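Local structure of putative Nudix hydrolase DR_0079 (Deinococcus radiodurans, 2O5F) at residues Glu7-Val12 with Gly69-Ser74; Val34-Ala39 with Leu112-Cys117. The protein hydrolyses nucleoside di- and triphosphates to monophosphates with the help of magnesium, preferring the cytosine nucleotides CDP and CTP. All blocks are in the same frame, centred on the assembly; numbering follows the deposited sequence.

Interaction 1: residues Glu7-Val12 with Gly69-Ser74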
# COMPACT_ATOMS: atom_id res chain seq x y z
N GLU A 7 13.58 0.71 -11.47
CA GLU A 7 13.09 -0.47 -12.24
C GLU A 7 13.67 -1.79 -11.73
O GLU A 7 13.28 -2.86 -12.19
CB GLU A 7 13.42 -0.29 -13.72
CG GLU A 7 14.87 0.06 -14.01
CD GLU A 7 15.16 0.16 -15.50
OE1 GLU A 7 16.27 0.59 -15.87
OE2 GLU A 7 14.27 -0.22 -16.30
N ARG A 8 14.61 -1.71 -10.79
CA ARG A 8 15.22 -2.91 -10.22
C ARG A 8 14.70 -3.14 -8.80
O ARG A 8 14.59 -2.20 -8.01
CB ARG A 8 16.74 -2.78 -10.20
CG ARG A 8 17.46 -4.07 -9.89
CD ARG A 8 18.90 -4.01 -10.38
NE ARG A 8 18.96 -3.75 -11.81
CZ ARG A 8 20.08 -3.68 -12.52
NH1 ARG A 8 21.26 -3.86 -11.92
NH2 ARG A 8 20.04 -3.42 -13.82
N LEU A 9 14.37 -4.39 -8.48
CA LEU A 9 13.85 -4.74 -7.17
C LEU A 9 14.74 -5.75 -6.47
O LEU A 9 15.46 -6.52 -7.11
CB LEU A 9 12.44 -5.33 -7.31
CG LEU A 9 11.46 -4.56 -8.19
CD1 LEU A 9 10.15 -5.33 -8.31
CD2 LEU A 9 11.23 -3.19 -7.60
N ASP A 10 14.70 -5.75 -5.14
CA ASP A 10 15.48 -6.70 -4.35
C ASP A 10 14.68 -8.00 -4.26
O ASP A 10 13.46 -7.98 -4.16
CB ASP A 10 15.72 -6.16 -2.93
CG ASP A 10 16.92 -5.24 -2.84
OD1 ASP A 10 16.96 -4.41 -1.90
OD2 ASP A 10 17.84 -5.35 -3.69
N LEU A 11 15.38 -9.13 -4.34
CA LEU A 11 14.74 -10.44 -4.21
C LEU A 11 14.93 -10.84 -2.75
O LEU A 11 16.01 -10.65 -2.19
CB LEU A 11 15.42 -11.48 -5.12
CG LEU A 11 15.14 -11.42 -6.62
CD1 LEU A 11 16.12 -12.34 -7.36
CD2 LEU A 11 13.70 -11.84 -6.90
N VAL A 12 13.89 -11.37 -2.13
CA VAL A 12 13.97 -11.77 -0.73
C VAL A 12 13.49 -13.20 -0.52
O VAL A 12 12.70 -13.72 -1.31
CB VAL A 12 13.13 -10.81 0.17
CG1 VAL A 12 13.66 -9.40 0.07
CG2 VAL A 12 11.66 -10.86 -0.23
N GLY A 69 0.71 3.07 -2.05
CA GLY A 69 1.28 1.74 -2.20
C GLY A 69 2.20 1.59 -3.39
O GLY A 69 1.99 2.20 -4.43
N GLY A 70 3.23 0.76 -3.23
CA GLY A 70 4.15 0.54 -4.33
C GLY A 70 5.29 -0.39 -3.96
O GLY A 70 5.52 -0.66 -2.78
N ALA A 71 6.00 -0.86 -4.97
CA ALA A 71 7.12 -1.76 -4.76
C ALA A 71 8.33 -1.02 -4.18
O ALA A 71 8.56 0.15 -4.49
CB ALA A 71 7.50 -2.44 -6.07
N VAL A 72 9.09 -1.72 -3.35
CA VAL A 72 10.29 -1.15 -2.75
C VAL A 72 11.43 -1.36 -3.75
O VAL A 72 11.63 -2.47 -4.25
CB VAL A 72 10.68 -1.88 -1.44
CG1 VAL A 72 11.91 -1.25 -0.83
CG2 VAL A 72 9.51 -1.86 -0.46
N GLN A 73 12.15 -0.29 -4.07
CA GLN A 73 13.25 -0.40 -5.03
C GLN A 73 14.50 -1.01 -4.42
O GLN A 73 14.75 -0.87 -3.22
CB GLN A 73 13.58 0.98 -5.60
CG GLN A 73 12.43 1.62 -6.35
CD GLN A 73 12.81 2.95 -6.97
OE1 GLN A 73 11.95 3.65 -7.50
NE2 GLN A 73 14.09 3.30 -6.90
N SER A 74 15.28 -1.69 -5.26
CA SER A 74 16.50 -2.33 -4.80
C SER A 74 17.39 -1.37 -4.00
O SER A 74 17.68 -0.26 -4.44
CB SER A 74 17.31 -2.86 -5.98
OG SER A 74 18.53 -3.42 -5.55
O HOH W 1 13.56 -3.94 -3.15
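S74 of the Nudix box meets the edge of strand 8-12 with both its backbone and its side chain, where the motif leaves strand 68-71 on the way to helix 78-90. Its N-H gives a bond to R8 O, 2.9 Å from S74 N. The hydroxyl, anti to the backbone N (chi1 177°), reaches D10: S74 OG donates to D10 OD2 over 2.8 Å, approaching from above the carboxylate plane. Serine suits the place because its short arm brings a donor to the acid while its own backbone stays bonded. The carboxylate has further partners, Q21 NE2 at OD2 and G75 N at OD1, so a small, buried anion gathers three donors. An alanine in place of D10 would probably leave S74 OG, Q21 NE2 and G75 N without their acceptor and hold the loop at G75 less firmly to strand 8-12.

The tight part of the contact is this gripped carboxylate together with buried L9, whose CD2 lies 3.4 Å from V72 O. On the same buried side L9 and A71 make the apolar contact, CD2 to CB at 4.1 Å, a branched leucine against a small alanine. The outer side is looser. There R8 is exposed, and its aliphatic CG merely passes S74 CB at 4.1 Å before the chain leads away. One water bridges the two backbones, accepting from D10 N at 2.9 Å and donating to V72 O at 2.7 Å.

Interaction 2: residues Val34-Ala39 with Leu112-Cys117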
# COMPACT_ATOMS: atom_id res chain seq x y z
N VAL A 34 9.36 -10.51 -3.63
CA VAL A 34 9.74 -9.11 -3.54
C VAL A 34 9.00 -8.38 -2.43
O VAL A 34 8.08 -8.92 -1.81
CB VAL A 34 9.51 -8.36 -4.88
CG1 VAL A 34 10.33 -9.02 -5.99
CG2 VAL A 34 8.03 -8.34 -5.23
N ARG A 35 9.42 -7.14 -2.17
CA ARG A 35 8.84 -6.31 -1.11
C ARG A 35 8.06 -5.10 -1.63
O ARG A 35 8.45 -4.46 -2.60
CB ARG A 35 9.96 -5.84 -0.16
CG ARG A 35 10.92 -6.97 0.22
CD ARG A 35 11.73 -6.73 1.51
NE ARG A 35 12.86 -5.84 1.34
CZ ARG A 35 13.97 -5.87 2.09
NH1 ARG A 35 14.11 -6.76 3.08
NH2 ARG A 35 14.94 -5.01 1.85
N VAL A 36 6.94 -4.81 -0.97
CA VAL A 36 6.12 -3.66 -1.31
C VAL A 36 5.75 -2.94 -0.02
O VAL A 36 5.94 -3.48 1.07
CB VAL A 36 4.81 -4.07 -2.04
CG1 VAL A 36 5.14 -4.79 -3.35
CG2 VAL A 36 3.96 -4.96 -1.13
N VAL A 37 5.24 -1.73 -0.14
CA VAL A 37 4.79 -0.97 1.02
C VAL A 37 3.35 -0.58 0.74
O VAL A 37 2.96 -0.39 -0.42
CB VAL A 37 5.64 0.31 1.27
CG1 VAL A 37 6.96 -0.05 1.96
CG2 VAL A 37 5.92 1.02 -0.05
N ASN A 38 2.56 -0.49 1.79
CA ASN A 38 1.16 -0.11 1.67
C ASN A 38 0.87 0.77 2.88
O ASN A 38 1.44 0.56 3.95
CB ASN A 38 0.26 -1.35 1.69
CG ASN A 38 0.25 -2.09 0.35
OD1 ASN A 38 -0.11 -1.52 -0.67
ND2 ASN A 38 0.64 -3.35 0.37
N ALA A 39 0.01 1.76 2.70
CA ALA A 39 -0.34 2.63 3.81
C ALA A 39 -1.77 3.12 3.67
O ALA A 39 -2.31 3.19 2.57
CB ALA A 39 0.61 3.82 3.87
N LEU A 112 -1.60 -12.40 1.06
CA LEU A 112 -1.13 -11.14 0.50
C LEU A 112 -0.06 -11.48 -0.54
O LEU A 112 0.65 -12.49 -0.41
CB LEU A 112 -0.57 -10.23 1.60
CG LEU A 112 -1.63 -9.73 2.60
CD1 LEU A 112 -0.93 -9.05 3.78
CD2 LEU A 112 -2.59 -8.75 1.91
N SER A 113 0.04 -10.63 -1.55
CA SER A 113 0.96 -10.83 -2.68
C SER A 113 2.48 -10.81 -2.48
O SER A 113 3.20 -11.58 -3.12
CB SER A 113 0.61 -9.82 -3.77
OG SER A 113 0.72 -8.50 -3.27
N SER A 114 2.96 -9.92 -1.61
CA SER A 114 4.39 -9.76 -1.36
C SER A 114 4.69 -9.51 0.10
O SER A 114 3.79 -9.35 0.92
CB SER A 114 4.94 -8.56 -2.14
OG SER A 114 4.57 -8.58 -3.49
N PHE A 115 5.99 -9.46 0.42
CA PHE A 115 6.42 -9.14 1.76
C PHE A 115 6.08 -7.66 1.87
O PHE A 115 6.20 -6.92 0.89
CB PHE A 115 7.92 -9.38 1.90
CG PHE A 115 8.25 -10.79 2.23
CD1 PHE A 115 8.16 -11.25 3.54
CD2 PHE A 115 8.62 -11.69 1.24
CE1 PHE A 115 8.43 -12.57 3.86
CE2 PHE A 115 8.89 -13.02 1.55
CZ PHE A 115 8.79 -13.46 2.87
N MET A 116 5.65 -7.22 3.04
CA MET A 116 5.29 -5.83 3.15
C MET A 116 5.21 -5.27 4.54
O MET A 116 5.06 -5.99 5.54
CB MET A 116 3.93 -5.61 2.49
CG MET A 116 2.80 -6.41 3.12
SD MET A 116 1.19 -6.05 2.37
CE MET A 116 1.28 -6.95 0.83
N CYS A 117 5.32 -3.96 4.59
CA CYS A 117 5.15 -3.24 5.83
C CYS A 117 3.97 -2.35 5.48
O CYS A 117 3.92 -1.75 4.40
CB CYS A 117 6.36 -2.37 6.16
SG CYS A 117 6.19 -1.58 7.77
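V36 lays its CG2 methyl beside the CB of M116, 3.7 Å away, the two side chains running the same way on one face of the mixed sheet of the Nudix fold. Here strands 35-42 and 115-122 are parallel neighbours, their short segments turned 32° from one another. The backbone ladder begins at V34, whose carbonyl O accepts from F115 N at 3.1 Å. It continues with V36 N to F115 O at 2.9 Å, and N38 N to C117 O at 3.2 Å.

Beta-branched V36 suits an extended strand: CG2 packs on M116 CB, and CG1 comes within 3.8 Å of S114 OG. That hydroxyl has its polar partner in W31 O, so a small serine can sit against valine carbons with its oxygen satisfied. In M116 chi1 (61°) places CG between backbone N and carbonyl carbon, and the bend at chi3 places CE near N38 ND2 and V36 CG2. Its sulfur receives a weak hydrogen bond from N38 ND2 at 3.4 Å, and L162 of helix 159-166 touches both N38 and M116. Methionine suits this spot, its CB and CE lying against V36 and its sulfur accepting weakly from the amide.

On the other face R35 and F115 are the paired residues, yet they meet only near their bases, R35 CG to F115 CB at 4.2 Å. Beyond that they diverge, with the guanidinium and ring planes 81° apart, and the F115 side chain touches S106 and P107. V37 and C117 follow on this face, both touching Y78 of helix 78-90, the helix that carries the inferred magnesium ligands E85 and E89. The chemistry implies a join held mainly by backbone bonds, with apolar contacts and one weak amide-sulfur bond filling in on the V36 face.

From the N terminus, strand 8-12 comes first, and interaction 1 closes a loop of 56 residues that contains 34-39. Interaction 2 begins inside that loop and ends beyond it at 112-117, after helix 78-90 and strand 98-105, closing a loop of 72 residues; the two closures therefore cross. Both reach the same sheet, interaction 1 through strand 68-71, which lies antiparallel to strand 35-42, which in turn runs parallel to strand 115-122. Probable hydrogen bonds join them directly, V37 N to G70 O and V72 N to R35 O, and V12 packs on F115. Together they tie the N-terminal hairpin, the start of the Nudix box and the central strands into one unit.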